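Local coordinates for glycoside hydrolase, GH17 family (Formosa sp. Hel1_33_131, PDB 6FCG), which probably hydrolyses internal beta-1,3-glucosidic bonds of laminarin, the storage glucan of microalgae, as an endo-acting laminarinase of family GH17, at residues A[252-257]-A[275-280]. Numbering follows the deposited sequence.
Sequences PIFWGV and NRAKTY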
ATOM      1  N   PRO A 252     -16.779  -4.191 -12.565  1.00 29.93           N
ATOM      2  CA  PRO A 252     -17.599  -3.711 -11.454  1.00 28.91           C
ATOM      3  C   PRO A 252     -18.505  -2.523 -11.699  1.00 27.83           C
ATOM      4  O   PRO A 252     -19.073  -2.006 -10.723  1.00 28.16           O
ATOM      5  CB  PRO A 252     -16.550  -3.383 -10.385  1.00 28.58           C
ATOM      6  CG  PRO A 252     -15.339  -3.011 -11.149  1.00 30.41           C
ATOM      7  CD  PRO A 252     -15.373  -3.757 -12.459  1.00 29.06           C
ATOM      8  N   ILE A 253     -18.708  -2.117 -12.948  1.00 29.22           N
ATOM      9  CA  ILE A 253     -19.417  -0.855 -13.242  1.00 33.08           C
ATOM     10  C   ILE A 253     -20.880  -0.861 -12.751  1.00 32.06           C
ATOM     11  O   ILE A 253     -21.420   0.185 -12.412  1.00 33.12           O
ATOM     12  CB  ILE A 253     -19.291  -0.425 -14.724  1.00 39.18           C
ATOM     13  CG1 ILE A 253     -17.852   0.018 -15.138  1.00 44.85           C
ATOM     14  CG2 ILE A 253     -20.203   0.756 -15.049  1.00 41.46           C
ATOM     15  CD1 ILE A 253     -16.639  -0.778 -14.646  1.00 46.34           C
ATOM     16  N   PHE A 254     -21.474  -2.044 -12.629  1.00 31.78           N
ATOM     17  CA  PHE A 254     -22.862  -2.247 -12.145  1.00 28.67           C
ATOM     18  C   PHE A 254     -22.992  -2.371 -10.621  1.00 26.55           C
ATOM     19  O   PHE A 254     -24.094  -2.367 -10.081  1.00 25.94           O
ATOM     20  CB  PHE A 254     -23.438  -3.537 -12.795  1.00 28.85           C
ATOM     21  CG  PHE A 254     -22.930  -4.808 -12.167  1.00 29.11           C
ATOM     22  CD1 PHE A 254     -23.592  -5.369 -11.075  1.00 29.16           C
ATOM     23  CD2 PHE A 254     -21.763  -5.415 -12.619  1.00 29.06           C
ATOM     24  CE1 PHE A 254     -23.116  -6.518 -10.470  1.00 29.13           C
ATOM     25  CE2 PHE A 254     -21.280  -6.566 -12.006  1.00 28.84           C
ATOM     26  CZ  PHE A 254     -21.960  -7.117 -10.936  1.00 28.52           C
ATOM     27  N   TRP A 255     -21.868  -2.534  -9.934  1.00 25.15           N
ATOM     28  CA  TRP A 255     -21.863  -2.956  -8.527  1.00 22.92           C
ATOM     29  C   TRP A 255     -21.472  -1.805  -7.606  1.00 22.14           C
ATOM     30  O   TRP A 255     -20.375  -1.256  -7.717  1.00 21.13           O
ATOM     31  CB  TRP A 255     -20.870  -4.105  -8.355  1.00 22.73           C
ATOM     32  CG  TRP A 255     -20.738  -4.612  -6.965  1.00 21.48           C
ATOM     33  CD1 TRP A 255     -19.642  -4.514  -6.176  1.00 21.47           C
ATOM     34  CD2 TRP A 255     -21.724  -5.278  -6.208  1.00 20.63           C
ATOM     35  NE1 TRP A 255     -19.890  -5.067  -4.977  1.00 21.84           N
ATOM     36  CE2 TRP A 255     -21.169  -5.548  -4.968  1.00 21.98           C
ATOM     37  CE3 TRP A 255     -23.034  -5.662  -6.454  1.00 21.64           C
ATOM     38  CZ2 TRP A 255     -21.876  -6.205  -3.955  1.00 22.94           C
ATOM     39  CZ3 TRP A 255     -23.736  -6.310  -5.459  1.00 21.70           C
ATOM     40  CH2 TRP A 255     -23.161  -6.568  -4.226  1.00 22.29           C
ATOM     41  N   GLY A 256     -22.379  -1.449  -6.713  1.00 23.48           N
ATOM     42  CA  GLY A 256     -22.106  -0.471  -5.696  1.00 25.82           C
ATOM     43  C   GLY A 256     -23.346   0.168  -5.117  1.00 29.22           C
ATOM     44  O   GLY A 256     -24.472  -0.258  -5.375  1.00 27.68           O
ATOM     45  N   VAL A 257     -23.102   1.160  -4.266  1.00 34.71           N
ATOM     46  CA  VAL A 257     -24.127   2.093  -3.798  1.00 37.53           C
ATOM     47  C   VAL A 257     -23.769   3.401  -4.484  1.00 36.33           C
ATOM     48  O   VAL A 257     -22.658   3.919  -4.289  1.00 37.28           O
ATOM     49  CB  VAL A 257     -24.090   2.228  -2.266  1.00 38.47           C
ATOM     50  CG1 VAL A 257     -25.164   3.181  -1.784  1.00 39.52           C
ATOM     51  CG2 VAL A 257     -24.297   0.870  -1.624  1.00 38.98           C
ATOM     52  N   ASN A 275     -30.474  -6.033  -7.044  1.00 30.75           N
ATOM     53  CA  ASN A 275     -31.273  -5.973  -8.252  1.00 32.01           C
ATOM     54  C   ASN A 275     -30.446  -5.669  -9.499  1.00 31.20           C
ATOM     55  O   ASN A 275     -30.685  -6.232 -10.561  1.00 32.55           O
ATOM     56  CB  ASN A 275     -32.418  -4.977  -8.129  1.00 34.71           C
ATOM     57  CG  ASN A 275     -33.386  -5.105  -9.292  1.00 37.97           C
ATOM     58  OD1 ASN A 275     -34.271  -5.963  -9.279  1.00 43.39           O
ATOM     59  ND2 ASN A 275     -33.220  -4.263 -10.311  1.00 38.18           N
ATOM     60  N   ARG A 276     -29.463  -4.788  -9.380  1.00 31.15           N
ATOM     61  CA  ARG A 276     -28.571  -4.529 -10.506  1.00 32.31           C
ATOM     62  C   ARG A 276     -27.802  -5.800 -10.936  1.00 30.77           C
ATOM     63  O   ARG A 276     -27.534  -5.981 -12.129  1.00 32.83           O
ATOM     64  CB  ARG A 276     -27.603  -3.365 -10.213  1.00 35.87           C
ATOM     65  CG  ARG A 276     -28.142  -1.974 -10.550  1.00 36.38           C
ATOM     66  CD  ARG A 276     -27.048  -0.908 -10.410  1.00 37.80           C
ATOM     67  NE  ARG A 276     -26.668  -0.709  -9.006  1.00 38.19           N
ATOM     68  CZ  ARG A 276     -27.222   0.167  -8.162  1.00 38.82           C
ATOM     69  NH1 ARG A 276     -28.191   0.986  -8.549  1.00 39.61           N
ATOM     70  NH2 ARG A 276     -26.808   0.229  -6.896  1.00 39.96           N
ATOM     71  N   ALA A 277     -27.426  -6.629  -9.966  1.00 26.87           N
ATOM     72  CA  ALA A 277     -26.733  -7.873 -10.221  1.00 25.85           C
ATOM     73  C   ALA A 277     -27.605  -8.844 -10.994  1.00 26.54           C
ATOM     74  O   ALA A 277     -27.135  -9.537 -11.912  1.00 26.00           O
ATOM     75  CB  ALA A 277     -26.282  -8.501  -8.906  1.00 25.94           C
ATOM     76  N   LYS A 278     -28.868  -8.935 -10.599  1.00 26.25           N
ATOM     77  CA  LYS A 278     -29.836  -9.754 -11.324  1.00 27.83           C
ATOM     78  C   LYS A 278     -29.987  -9.255 -12.757  1.00 28.48           C
ATOM     79  O   LYS A 278     -29.895 -10.009 -13.702  1.00 27.30           O
ATOM     80  CB  LYS A 278     -31.181  -9.729 -10.619  1.00 30.85           C
ATOM     81  CG  LYS A 278     -32.347 -10.301 -11.405  1.00 32.80           C
ATOM     82  CD  LYS A 278     -33.521  -9.346 -11.317  1.00 37.79           C
ATOM     83  CE  LYS A 278     -34.779 -10.044 -11.794  1.00 45.14           C
ATOM     84  NZ  LYS A 278     -35.953  -9.138 -11.904  1.00 48.71           N
ATOM     85  N   THR A 279     -30.199  -7.969 -12.910  1.00 29.90           N
ATOM     86  CA  THR A 279     -30.377  -7.377 -14.225  1.00 30.93           C
ATOM     87  C   THR A 279     -29.193  -7.579 -15.147  1.00 30.42           C
ATOM     88  O   THR A 279     -29.348  -7.738 -16.373  1.00 31.82           O
ATOM     89  CB  THR A 279     -30.635  -5.869 -13.965  1.00 32.09           C
ATOM     90  OG1 THR A 279     -32.035  -5.674 -13.751  1.00 32.82           O
ATOM     91  CG2 THR A 279     -30.124  -5.007 -15.073  1.00 32.07           C
ATOM     92  N   TYR A 280     -28.005  -7.532 -14.561  1.00 27.84           N
ATOM     93  CA  TYR A 280     -26.780  -7.769 -15.301  1.00 25.43           C
ATOM     94  C   TYR A 280     -26.779  -9.164 -15.928  1.00 23.90           C
ATOM     95  O   TYR A 280     -26.408  -9.329 -17.076  1.00 23.80           O
ATOM     96  CB  TYR A 280     -25.619  -7.612 -14.334  1.00 27.19           C
ATOM     97  CG  TYR A 280     -24.259  -7.652 -14.934  1.00 25.62           C
ATOM     98  CD1 TYR A 280     -23.700  -6.505 -15.501  1.00 26.15           C
ATOM     99  CD2 TYR A 280     -23.514  -8.811 -14.896  1.00 25.26           C
ATOM    100  CE1 TYR A 280     -22.430  -6.532 -16.043  1.00 26.53           C
ATOM    101  CE2 TYR A 280     -22.238  -8.859 -15.434  1.00 27.14           C
ATOM    102  CZ  TYR A 280     -21.690  -7.721 -16.003  1.00 26.72           C
ATOM    103  OH  TYR A 280     -20.420  -7.788 -16.542  1.00 26.02           O
TER
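In this TIM-barrel glycoside hydrolase, segment 252-257, the loop after helix 244-250 running into the short strand 257-258, lies against one flank of the long helix 266-294, which precedes barrel strand 301-305. Aromatic stacking carries the apolar half. The rings of Phe-254 and Tyr-280 meet face to face, centroids 4.3 Å apart and planes tilted by 25°, with Phe-254 CD2 offset toward the rim of the tyrosine ring. Phe-254 CG takes the crowded position between backbone N and carbonyl carbon (chi1 77°), and the ring so placed has Tyr-280 over one face and Trp-255 CB, offset toward the rim, over the other. Ala-277 adds a smaller apolar contact, its CB 4.0 Å from Phe-254 CE1. An alanine in place of Phe-254 would remove the ring and would probably loosen the loop from the helix at Tyr-280 and Ala-277. The tyrosine hydroxyl is hydrogen-bonded to Asp-247 and Asn-251. Polar contacts run from Arg-276, whose chain bends at chi3 (-69°) and turns the guanidinium edge to two loop carbonyls. NE makes a weak bond to Phe-254 O. Arg-276 NH2, which is salt-bridged to Glu-261 as well, donates to Gly-256 O at 2.8 Å from above the carbonyl plane.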